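Local structure of polysaccharide Lyase Family 6 (Bacteroides cellulosilyticus, 6QPS) at residues Val75-Asn80 with Gln100-Leu105; Ile117-Glu122 with Tyr155-Arg160; His198-Glu203 with Asp233-Arg238; Leu385-Ala390 with Val415-Val420. The protein probably cleaves mannuronic acid-rich alginate by beta-elimination, as a calcium-binding lyase of polysaccharide lyase family 6. One frame throughout, in Å; residues are numbered along the deposited sequence. Where two conformers were deposited one is given.

Contact 1: Val75-Asn80 with Gln100-Leu105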
# COMPACT_ATOMS: atom_id res chain seq x y z
N VAL A 75 -23.87 3.23 12.19
CA VAL A 75 -23.33 4.04 11.10
C VAL A 75 -23.20 5.50 11.52
O VAL A 75 -24.10 6.06 12.15
CB VAL A 75 -24.24 3.94 9.86
CG1 VAL A 75 -23.73 4.85 8.73
CG2 VAL A 75 -24.38 2.49 9.38
N TRP A 76 -22.07 6.11 11.17
CA TRP A 76 -21.82 7.54 11.33
C TRP A 76 -21.63 8.07 9.92
O TRP A 76 -20.71 7.63 9.22
CB TRP A 76 -20.58 7.76 12.19
CG TRP A 76 -20.20 9.21 12.41
CD1 TRP A 76 -21.00 10.30 12.29
CD2 TRP A 76 -18.91 9.70 12.79
NE1 TRP A 76 -20.28 11.45 12.57
CE2 TRP A 76 -19.00 11.10 12.89
CE3 TRP A 76 -17.69 9.08 13.09
CZ2 TRP A 76 -17.92 11.89 13.25
CZ3 TRP A 76 -16.62 9.88 13.45
CH2 TRP A 76 -16.74 11.26 13.52
N ARG A 77 -22.51 8.97 9.47
CA ARG A 77 -22.52 9.36 8.07
C ARG A 77 -23.00 10.79 7.88
O ARG A 77 -23.65 11.39 8.74
CB ARG A 77 -23.41 8.42 7.25
CG ARG A 77 -24.91 8.47 7.57
CD ARG A 77 -25.69 7.54 6.64
NE ARG A 77 -27.07 7.33 7.05
CZ ARG A 77 -28.07 8.15 6.75
NH1 ARG A 77 -27.85 9.25 6.04
NH2 ARG A 77 -29.30 7.87 7.16
N ALA A 78 -22.69 11.33 6.70
CA ALA A 78 -23.29 12.58 6.26
C ALA A 78 -24.71 12.35 5.78
O ALA A 78 -25.01 11.33 5.14
CB ALA A 78 -22.47 13.16 5.11
N GLU A 79 -25.60 13.32 6.05
CA GLU A 79 -26.94 13.27 5.47
C GLU A 79 -26.88 13.30 3.95
O GLU A 79 -27.58 12.55 3.27
CB GLU A 79 -27.77 14.43 6.01
CG GLU A 79 -29.22 14.44 5.53
CD GLU A 79 -30.04 15.56 6.15
OE1 GLU A 79 -29.64 16.73 6.02
OE2 GLU A 79 -31.08 15.27 6.77
N ASN A 80 -26.02 14.15 3.40
CA ASN A 80 -25.84 14.29 1.96
C ASN A 80 -24.38 14.01 1.66
O ASN A 80 -23.50 14.73 2.17
CB ASN A 80 -26.24 15.69 1.51
CG ASN A 80 -27.70 15.97 1.80
OD1 ASN A 80 -28.58 15.27 1.31
ND2 ASN A 80 -27.95 16.99 2.61
N GLN A 100 -19.43 1.65 11.37
CA GLN A 100 -19.16 2.07 10.00
C GLN A 100 -19.19 3.59 9.89
O GLN A 100 -20.13 4.23 10.36
CB GLN A 100 -20.24 1.46 9.10
CG GLN A 100 -20.02 1.49 7.62
CD GLN A 100 -20.77 0.34 6.94
OE1 GLN A 100 -20.59 -0.83 7.29
NE2 GLN A 100 -21.63 0.68 5.99
N LEU A 101 -18.16 4.14 9.26
CA LEU A 101 -18.13 5.53 8.84
C LEU A 101 -18.36 5.59 7.34
O LEU A 101 -17.70 4.85 6.59
CB LEU A 101 -16.75 6.13 9.11
CG LEU A 101 -16.40 6.51 10.54
CD1 LEU A 101 -16.24 5.31 11.41
CD2 LEU A 101 -15.12 7.36 10.55
N GLU A 102 -19.23 6.50 6.90
CA GLU A 102 -19.60 6.60 5.49
C GLU A 102 -19.73 8.05 5.04
O GLU A 102 -20.39 8.86 5.69
CB GLU A 102 -20.97 5.96 5.18
CG GLU A 102 -21.19 4.53 5.64
CD GLU A 102 -22.62 4.05 5.35
OE1 GLU A 102 -23.45 4.85 4.86
OE2 GLU A 102 -22.92 2.88 5.65
N ASP A 103 -19.22 8.35 3.84
CA ASP A 103 -19.55 9.58 3.13
C ASP A 103 -19.08 10.85 3.86
O ASP A 103 -19.66 11.92 3.66
CB ASP A 103 -21.04 9.66 2.82
CG ASP A 103 -21.48 8.65 1.76
OD1 ASP A 103 -20.68 8.35 0.85
OD2 ASP A 103 -22.63 8.16 1.84
N LEU A 104 -18.04 10.76 4.68
CA LEU A 104 -17.50 11.90 5.41
C LEU A 104 -16.32 12.50 4.67
O LEU A 104 -15.52 11.77 4.06
CB LEU A 104 -17.04 11.46 6.81
CG LEU A 104 -18.15 10.96 7.74
CD1 LEU A 104 -17.55 10.43 9.03
CD2 LEU A 104 -19.21 12.01 8.04
N LEU A 105 -16.17 13.82 4.76
CA LEU A 105 -15.06 14.53 4.15
C LEU A 105 -14.18 15.13 5.23
O LEU A 105 -14.56 16.13 5.85
CB LEU A 105 -15.58 15.63 3.23
CG LEU A 105 -14.59 16.64 2.67
CD1 LEU A 105 -13.43 16.04 1.95
CD2 LEU A 105 -15.30 17.59 1.69
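In the parallel beta-helix of this lyase, V75, W76 and R77 pair residue for residue with Q100, L101 and E102, two strands of consecutive turns that run only 7° apart in direction. W76 supplies both backbone bonds: its N donates to Q100 O at 2.8 Å, and its O receives E102 N at 3.0 Å. The buried face carries W76 and L101. With CG opposite its own backbone N (chi1 179°), the W76 side chain lies alongside that of L101, and W76 CE3 rests 3.8 Å from L101 CG. L104 crosses the indole at about a right angle and sets CD1 over its face, 4.1 Å from the centroid of the W76 six-membered ring, in a CH-pi contact. Its second methyl, L104 CD2, is 3.8 Å from A78 N.

The other face is more polar. Here the carboxylate of E102 settles on V75, with E102 CD 3.6 Å from V75 CG1, while Q100 NE2 donates to E102 OE2 on its anti side over 2.6 Å; E102 OE1 forms a salt bridge with R134. R77 runs beside E102, but its guanidinium continues past the carboxylate without touching it. With an alanine here in place of E102, Q100 NE2 and one R134 nitrogen would probably lose this acceptor, and the V75 methyl its cover. D103, just past the paired residues, also forms a salt bridge with R134. Strand 48-51 flanks 75-78, strand 131-138 flanks 100-102, and strand 84-87 meets W76 and A78 through I86 and A84.

Contact 2: Ile117-Glu122 with Tyr155-Arg160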
# COMPACT_ATOMS: atom_id res chain seq x y z
N ILE A 117 -6.79 9.17 13.03
CA ILE A 117 -7.88 8.19 13.11
C ILE A 117 -7.25 6.84 13.44
O ILE A 117 -6.37 6.36 12.70
CB ILE A 117 -8.68 8.10 11.80
CG1 ILE A 117 -9.25 9.47 11.40
CG2 ILE A 117 -9.78 7.03 11.90
CD1 ILE A 117 -9.92 9.47 10.02
N ASP A 118 -7.71 6.20 14.52
CA ASP A 118 -7.11 4.97 15.04
C ASP A 118 -8.22 3.99 15.41
O ASP A 118 -9.23 4.39 15.99
CB ASP A 118 -6.23 5.30 16.26
CG ASP A 118 -5.18 4.25 16.57
OD1 ASP A 118 -5.06 3.23 15.85
OD2 ASP A 118 -4.47 4.46 17.58
N PHE A 119 -8.00 2.72 15.10
CA PHE A 119 -8.97 1.64 15.32
C PHE A 119 -8.74 0.90 16.65
O PHE A 119 -8.93 -0.33 16.75
CB PHE A 119 -8.97 0.68 14.12
CG PHE A 119 -9.76 1.19 12.90
CD1 PHE A 119 -9.30 2.26 12.14
CD2 PHE A 119 -10.94 0.58 12.50
CE1 PHE A 119 -10.03 2.72 11.03
CE2 PHE A 119 -11.65 1.04 11.36
CZ PHE A 119 -11.19 2.12 10.66
N GLN A 120 -8.38 1.66 17.68
CA GLN A 120 -8.17 1.16 19.03
C GLN A 120 -8.55 2.26 20.01
O GLN A 120 -8.32 3.44 19.75
CB GLN A 120 -6.69 0.78 19.22
CG GLN A 120 -6.29 0.33 20.61
CD GLN A 120 -4.81 0.02 20.72
OE1 GLN A 120 -4.43 -1.11 20.99
NE2 GLN A 120 -3.97 1.03 20.55
N GLY A 121 -9.16 1.87 21.12
CA GLY A 121 -9.36 2.76 22.24
C GLY A 121 -8.17 2.71 23.16
O GLY A 121 -7.04 3.01 22.73
N GLU A 122 -8.38 2.33 24.41
CA GLU A 122 -7.26 1.96 25.27
C GLU A 122 -6.48 0.84 24.61
O GLU A 122 -7.03 0.03 23.85
CB GLU A 122 -7.78 1.53 26.64
CG GLU A 122 -6.69 1.20 27.67
CD GLU A 122 -5.72 2.37 27.90
OE1 GLU A 122 -4.71 2.44 27.17
OE2 GLU A 122 -5.99 3.21 28.78
N TYR A 155 0.15 10.18 11.50
CA TYR A 155 -0.37 9.11 10.65
C TYR A 155 -1.86 9.32 10.47
O TYR A 155 -2.58 9.57 11.45
CB TYR A 155 -0.14 7.73 11.30
CG TYR A 155 1.28 7.20 11.36
CD1 TYR A 155 2.39 8.01 11.15
CD2 TYR A 155 1.50 5.86 11.65
CE1 TYR A 155 3.68 7.49 11.20
CE2 TYR A 155 2.76 5.34 11.72
CZ TYR A 155 3.86 6.14 11.51
OH TYR A 155 5.14 5.62 11.61
N TRP A 156 -2.38 9.16 9.25
CA TRP A 156 -3.79 9.45 9.01
C TRP A 156 -4.72 8.37 9.57
O TRP A 156 -5.62 8.66 10.36
CB TRP A 156 -4.05 9.73 7.52
CG TRP A 156 -3.67 11.15 7.13
CD1 TRP A 156 -3.17 12.14 7.95
CD2 TRP A 156 -3.76 11.73 5.82
NE1 TRP A 156 -2.93 13.28 7.23
CE2 TRP A 156 -3.31 13.06 5.92
CE3 TRP A 156 -4.17 11.26 4.57
CZ2 TRP A 156 -3.27 13.92 4.83
CZ3 TRP A 156 -4.16 12.13 3.49
CH2 TRP A 156 -3.71 13.43 3.63
N VAL A 157 -4.50 7.12 9.17
CA VAL A 157 -5.35 5.99 9.56
C VAL A 157 -4.47 4.86 10.12
O VAL A 157 -3.52 4.43 9.47
CB VAL A 157 -6.19 5.47 8.38
CG1 VAL A 157 -7.09 4.32 8.82
CG2 VAL A 157 -7.00 6.59 7.77
N GLY A 158 -4.80 4.41 11.33
CA GLY A 158 -4.14 3.27 11.93
C GLY A 158 -5.09 2.09 12.09
O GLY A 158 -6.05 2.15 12.87
N LEU A 159 -4.84 1.02 11.34
CA LEU A 159 -5.61 -0.20 11.52
C LEU A 159 -5.05 -1.02 12.68
O LEU A 159 -3.83 -1.18 12.83
CB LEU A 159 -5.58 -0.99 10.22
CG LEU A 159 -6.56 -0.59 9.11
CD1 LEU A 159 -6.27 -1.28 7.79
CD2 LEU A 159 -8.01 -0.93 9.55
N ARG A 160 -5.97 -1.52 13.52
CA ARG A 160 -5.71 -2.38 14.67
C ARG A 160 -6.79 -3.46 14.65
O ARG A 160 -7.76 -3.37 13.89
CB ARG A 160 -5.84 -1.61 15.99
CG ARG A 160 -5.16 -0.22 16.00
CD ARG A 160 -3.90 -0.19 16.77
NE ARG A 160 -3.42 1.18 16.91
CZ ARG A 160 -2.25 1.52 17.44
NH1 ARG A 160 -1.41 0.60 17.88
NH2 ARG A 160 -1.93 2.82 17.51
O HOH W 1 -3.73 7.19 12.63
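D118 and R160 form the tightest polar junction between these two turns of the beta-helix. R160 grips the carboxylate side-on: NE meets D118 OD1 at 2.8 Å in an almost straight bond (176°) that uses the syn lone pair and lies in the guanidinium plane, while NH2 reaches D118 OD2 at 3.0 Å, tilted from that plane. A bend at chi2 of R160 (-105°) turns the guanidinium back toward the aspartate. Q120 covers one guanidinium face, its NE2 3.6 Å from R160 CZ; the amide oxygen of Q120 is taken by G124 N. W184 adds a cation-pi contact to R160.

The apolar side is also well packed. F119 N bonds to G158 O, which also lies at the edge of the F119 ring. L159 CD2 stands over the ring face, 4.2 Å from its centroid, and V157 CG1 approaches F119 CE1 to 4.0 Å. G158 leaves room for the aspartate, since a CB there would press on D118 OD1. Nearer the corner of the chain, a water bridges I117 O and Y155 O, donating to both.

The loose side begins after Q120, where the chain swings off toward solvent and G121 and E122 take no part. The arginine's charge is thus probably neutralised by D118 and its orientation fixed at the margin of the apolar core.

Contact 3: His198-Glu203 with Asp233-Arg238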
# COMPACT_ATOMS: atom_id res chain seq x y z
N HIS A 198 -10.33 -0.96 -3.36
CA HIS A 198 -11.04 0.05 -4.16
C HIS A 198 -10.81 1.48 -3.67
O HIS A 198 -11.66 2.36 -3.87
CB HIS A 198 -12.54 -0.24 -4.29
CG HIS A 198 -12.84 -1.56 -4.91
ND1 HIS A 198 -12.89 -1.77 -6.28
CD2 HIS A 198 -13.12 -2.75 -4.34
CE1 HIS A 198 -13.20 -3.03 -6.51
NE2 HIS A 198 -13.32 -3.66 -5.36
N ASN A 199 -9.65 1.75 -3.07
CA ASN A 199 -9.31 3.10 -2.66
C ASN A 199 -8.44 3.78 -3.71
O ASN A 199 -7.76 3.12 -4.51
CB ASN A 199 -8.55 3.07 -1.33
CG ASN A 199 -9.33 2.41 -0.26
OD1 ASN A 199 -10.32 2.94 0.23
ND2 ASN A 199 -8.88 1.24 0.14
N PHE A 200 -8.50 5.11 -3.73
CA PHE A 200 -7.67 5.95 -4.57
C PHE A 200 -6.70 6.72 -3.66
O PHE A 200 -7.11 7.64 -2.94
CB PHE A 200 -8.54 6.90 -5.41
CG PHE A 200 -7.82 7.55 -6.58
CD1 PHE A 200 -6.95 8.60 -6.38
CD2 PHE A 200 -8.03 7.09 -7.87
CE1 PHE A 200 -6.31 9.20 -7.46
CE2 PHE A 200 -7.39 7.68 -8.94
CZ PHE A 200 -6.52 8.72 -8.73
N PHE A 201 -5.44 6.32 -3.68
CA PHE A 201 -4.38 6.99 -2.94
C PHE A 201 -3.77 7.99 -3.92
O PHE A 201 -3.08 7.60 -4.86
CB PHE A 201 -3.35 5.98 -2.43
CG PHE A 201 -3.91 4.98 -1.45
CD1 PHE A 201 -4.35 3.76 -1.89
CD2 PHE A 201 -3.99 5.25 -0.09
CE1 PHE A 201 -4.87 2.83 -1.03
CE2 PHE A 201 -4.49 4.30 0.81
CZ PHE A 201 -4.95 3.09 0.33
N GLY A 202 -4.08 9.28 -3.75
CA GLY A 202 -3.63 10.32 -4.66
C GLY A 202 -2.29 10.93 -4.31
O GLY A 202 -1.47 10.36 -3.57
N GLU A 203 -2.08 12.13 -4.83
CA GLU A 203 -0.74 12.68 -4.91
C GLU A 203 -0.08 12.82 -3.55
O GLU A 203 -0.70 13.26 -2.56
CB GLU A 203 -0.81 14.04 -5.60
CG GLU A 203 0.58 14.64 -5.82
CD GLU A 203 0.63 15.67 -6.94
OE1 GLU A 203 -0.40 16.31 -7.20
OE2 GLU A 203 1.71 15.82 -7.54
N ASP A 233 -7.23 -4.11 -5.66
CA ASP A 233 -8.04 -3.24 -6.52
C ASP A 233 -7.94 -1.76 -6.11
O ASP A 233 -8.92 -1.02 -6.23
CB ASP A 233 -9.51 -3.68 -6.57
CG ASP A 233 -9.72 -5.02 -7.22
OD1 ASP A 233 -9.04 -5.34 -8.21
OD2 ASP A 233 -10.57 -5.79 -6.73
N ASN A 234 -6.76 -1.31 -5.68
CA ASN A 234 -6.56 0.09 -5.35
C ASN A 234 -5.73 0.79 -6.42
O ASN A 234 -4.94 0.15 -7.14
CB ASN A 234 -5.80 0.26 -4.02
CG ASN A 234 -6.48 -0.42 -2.84
OD1 ASN A 234 -7.43 0.10 -2.25
ND2 ASN A 234 -5.95 -1.59 -2.45
N VAL A 235 -5.91 2.11 -6.53
CA VAL A 235 -5.10 2.98 -7.39
C VAL A 235 -4.16 3.81 -6.53
O VAL A 235 -4.57 4.38 -5.51
CB VAL A 235 -5.97 3.91 -8.25
CG1 VAL A 235 -5.12 4.85 -9.07
CG2 VAL A 235 -6.86 3.12 -9.16
N PHE A 236 -2.89 3.87 -6.95
CA PHE A 236 -1.86 4.75 -6.39
C PHE A 236 -1.47 5.72 -7.50
O PHE A 236 -0.89 5.31 -8.51
CB PHE A 236 -0.67 3.93 -5.88
CG PHE A 236 -1.06 2.96 -4.79
CD1 PHE A 236 -1.62 1.73 -5.11
CD2 PHE A 236 -0.93 3.30 -3.46
CE1 PHE A 236 -2.02 0.86 -4.11
CE2 PHE A 236 -1.33 2.42 -2.46
CZ PHE A 236 -1.89 1.22 -2.79
N PHE A 237 -1.78 7.00 -7.32
CA PHE A 237 -1.65 8.04 -8.36
C PHE A 237 -0.70 9.12 -7.87
O PHE A 237 -1.01 9.85 -6.93
CB PHE A 237 -3.05 8.61 -8.64
CG PHE A 237 -3.11 9.81 -9.56
CD1 PHE A 237 -3.19 11.10 -9.05
CD2 PHE A 237 -3.19 9.64 -10.93
CE1 PHE A 237 -3.30 12.21 -9.90
CE2 PHE A 237 -3.29 10.75 -11.79
CZ PHE A 237 -3.34 12.01 -11.28
N ARG A 238 0.48 9.20 -8.49
CA ARG A 238 1.45 10.23 -8.14
C ARG A 238 1.83 10.16 -6.66
O ARG A 238 2.09 11.18 -6.01
CB ARG A 238 0.96 11.62 -8.58
CG ARG A 238 0.81 11.65 -10.10
CD ARG A 238 0.27 12.96 -10.57
NE ARG A 238 0.25 12.99 -12.03
CZ ARG A 238 -0.34 13.92 -12.76
NH1 ARG A 238 -1.01 14.92 -12.17
NH2 ARG A 238 -0.27 13.85 -14.09
O HOH W 2 -10.76 -0.29 -8.08
O HOH W 3 3.81 13.75 -6.88
O HOH W 4 -1.44 15.92 -9.68
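N234 and N199 lie side by side, pointing the same way, their amide planes 5° apart, one step of the asparagine row familiar at the turns of parallel beta-helices. Leaving the N234 backbone, CB passes 3.5 Å from N199 O. The first torsion (chi1 -57°) then carries CG toward the N199 peptide, 3.8 Å from N199 N. At the tip, N234 OD1 accepts two hydrogens from opposite faces of its plane, one from N199 N at 2.9 Å and one from N199 ND2 at 3.0 Å, while N234 ND2 turns to I196 O. The buried amide therefore has both ends satisfied. The pattern continues beyond the pair: N199 OD1 receives C169 N, and N258 OD1 receives N234 N.

On one face of the strands the rings of F201 and F236 are nearly parallel but slid apart, F201 CD1 lying 3.4 Å from F236 CE2 over the F236 ring. On the other, F200 CZ meets F237 CB at 3.5 Å, beside V235. F236 stacks on F260 of strand 254-261, F201 meets F171 of strand 170-172, and helix 454-465 packs on F200 and F237.

Contact 4: Leu385-Ala390 with Val415-Val420. With ACT (acetate ion), chain E.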
# COMPACT_ATOMS: atom_id res chain seq x y z
N LEU A 385 19.67 -4.86 -17.86
CA LEU A 385 19.85 -6.06 -17.06
C LEU A 385 21.14 -5.90 -16.28
O LEU A 385 22.20 -5.72 -16.88
CB LEU A 385 19.95 -7.29 -17.96
CG LEU A 385 20.35 -8.60 -17.26
CD1 LEU A 385 19.33 -9.02 -16.26
CD2 LEU A 385 20.58 -9.70 -18.31
N LYS A 386 21.03 -5.94 -14.95
CA LYS A 386 22.16 -5.73 -14.05
C LYS A 386 22.30 -6.97 -13.16
O LYS A 386 21.37 -7.30 -12.43
CB LYS A 386 21.94 -4.49 -13.17
CG LYS A 386 21.76 -3.25 -13.90
CD LYS A 386 23.02 -3.16 -14.38
CE LYS A 386 22.92 -3.23 -15.79
NZ LYS A 386 23.89 -2.66 -16.38
N ILE A 387 23.44 -7.65 -13.25
CA ILE A 387 23.73 -8.80 -12.41
C ILE A 387 24.99 -8.50 -11.62
O ILE A 387 26.03 -8.16 -12.20
CB ILE A 387 23.90 -10.09 -13.23
CG1 ILE A 387 22.61 -10.42 -13.97
CG2 ILE A 387 24.33 -11.24 -12.33
CD1 ILE A 387 22.83 -11.30 -15.19
N VAL A 388 24.90 -8.63 -10.30
CA VAL A 388 26.00 -8.34 -9.38
C VAL A 388 26.51 -9.65 -8.79
O VAL A 388 25.72 -10.55 -8.51
CB VAL A 388 25.51 -7.40 -8.26
CG1 VAL A 388 26.60 -7.14 -7.26
CG2 VAL A 388 24.97 -6.11 -8.86
N ARG A 389 27.82 -9.75 -8.58
CA ARG A 389 28.43 -10.96 -8.03
C ARG A 389 27.93 -12.20 -8.74
O ARG A 389 27.48 -13.17 -8.12
CB ARG A 389 28.21 -11.04 -6.51
CG ARG A 389 29.00 -9.98 -5.75
CD ARG A 389 28.72 -10.04 -4.26
NE ARG A 389 29.45 -11.13 -3.62
CZ ARG A 389 29.73 -11.18 -2.32
NH1 ARG A 389 29.32 -10.20 -1.52
NH2 ARG A 389 30.41 -12.21 -1.81
N ALA A 390 28.02 -12.18 -10.07
CA ALA A 390 27.35 -13.18 -10.89
C ALA A 390 27.70 -14.62 -10.51
O ALA A 390 26.81 -15.47 -10.43
CB ALA A 390 27.67 -12.93 -12.37
N VAL A 415 24.99 -10.71 -23.80
CA VAL A 415 24.99 -10.95 -22.36
C VAL A 415 26.13 -11.90 -22.02
O VAL A 415 26.41 -12.85 -22.77
CB VAL A 415 23.63 -11.52 -21.94
CG1 VAL A 415 23.66 -11.99 -20.50
CG2 VAL A 415 22.58 -10.44 -22.15
N SER A 416 26.82 -11.63 -20.92
CA SER A 416 28.02 -12.37 -20.61
C SER A 416 27.80 -13.75 -20.02
O SER A 416 28.74 -14.55 -20.02
CB SER A 416 28.89 -11.59 -19.62
OG SER A 416 29.31 -10.36 -20.18
N TYR A 417 26.60 -14.07 -19.55
CA TYR A 417 26.37 -15.26 -18.74
C TYR A 417 25.54 -16.26 -19.52
O TYR A 417 24.37 -15.99 -19.84
CB TYR A 417 25.70 -14.87 -17.42
CG TYR A 417 26.47 -13.78 -16.74
CD1 TYR A 417 27.75 -14.02 -16.26
CD2 TYR A 417 25.96 -12.50 -16.62
CE1 TYR A 417 28.50 -13.02 -15.68
CE2 TYR A 417 26.71 -11.48 -16.02
CZ TYR A 417 27.96 -11.75 -15.56
OH TYR A 417 28.73 -10.77 -14.96
N GLU A 418 26.14 -17.41 -19.80
CA GLU A 418 25.44 -18.46 -20.54
C GLU A 418 24.15 -18.88 -19.84
O GLU A 418 23.15 -19.18 -20.50
CB GLU A 418 26.35 -19.67 -20.74
CG GLU A 418 25.69 -20.83 -21.45
CD GLU A 418 26.66 -21.97 -21.72
OE1 GLU A 418 27.50 -22.26 -20.84
OE2 GLU A 418 26.58 -22.57 -22.82
N GLN A 419 24.17 -18.96 -18.51
CA GLN A 419 22.98 -19.38 -17.79
C GLN A 419 21.81 -18.44 -18.07
O GLN A 419 20.66 -18.88 -18.22
CB GLN A 419 23.30 -19.45 -16.29
CG GLN A 419 22.24 -20.14 -15.49
CD GLN A 419 22.49 -20.06 -13.99
OE1 GLN A 419 23.63 -19.98 -13.53
NE2 GLN A 419 21.40 -20.10 -13.22
N VAL A 420 22.09 -17.14 -18.20
CA VAL A 420 21.06 -16.17 -18.55
C VAL A 420 20.64 -16.34 -20.01
O VAL A 420 19.44 -16.37 -20.33
CB VAL A 420 21.54 -14.74 -18.26
CG1 VAL A 420 20.48 -13.73 -18.68
CG2 VAL A 420 21.88 -14.59 -16.78
C ACT E . 29.32 -17.48 -17.95
O ACT E . 28.65 -17.35 -16.89
OXT ACT E . 28.95 -17.88 -19.10
CH3 ACT E . 30.80 -17.10 -17.80
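A390 and Y417 make the closest contact here: the methyl of A390 sits over one face of the tyrosine ring, 3.4 Å from Y417 CE1. I387 and Y417 slide past each other in opposite directions, bringing I387 CD1 to 3.6 Å from Y417 CD2. The same methyl reaches V420 CG2 at 3.8 Å, although I387 was modelled in two conformers and these two approaches belong to one of them. L385 and V420 meet tip to tip, with L385 CD2 4.0 Å from V420 CG1, and V415 CG2 borders the same leucine methyl more loosely. The junction between the segments is wholly apolar.

In the next shell, Y417 occupies the N-cap position of helix 418-422, and its chi1 of -52°, with CG opposite the carbonyl carbon, brings the ring up against A390 and I387. An acetate, probably from the crystallisation liquor, is bound at the helix start: E418 N donates to ACT OXT at 2.9 Å, nearly straight at 175°, while the other oxygen, ACT O, lies at the ring edge 3.5 Å from Y417 CD1. A serine in place of Y417 would probably leave the A390 methyl uncovered and open a gap beside I387. L394 packs on I387, Y417 and V420, and F399 of strand 397-405 supports V420.

Strand 385-387 pairs in parallel with 357-361 near the C-terminal end of the coil, and a short helical segment laid against its apolar side is consistent with a cap over the apolar end of a beta-helix.

From the N terminus, the four contacts follow in series along the chain, none nesting within or crossing another. Contact 1 closes a loop of 19 residues near the start of the coil, and strand 99-111 leads on to strand 115-118, where contact 2 closes 32 residues. Contact 3, with 29 residues between its segments, lies nearest the centre of the chain, about 20 Å from contact 2 between centres. All three join adjacent turns of the same parallel beta-helix. Contact 4 closes 24 residues at the far end, its centre about 55 Å from that of contact 1, and ties a strand of the coil to the short helix 418-422 later in the chain.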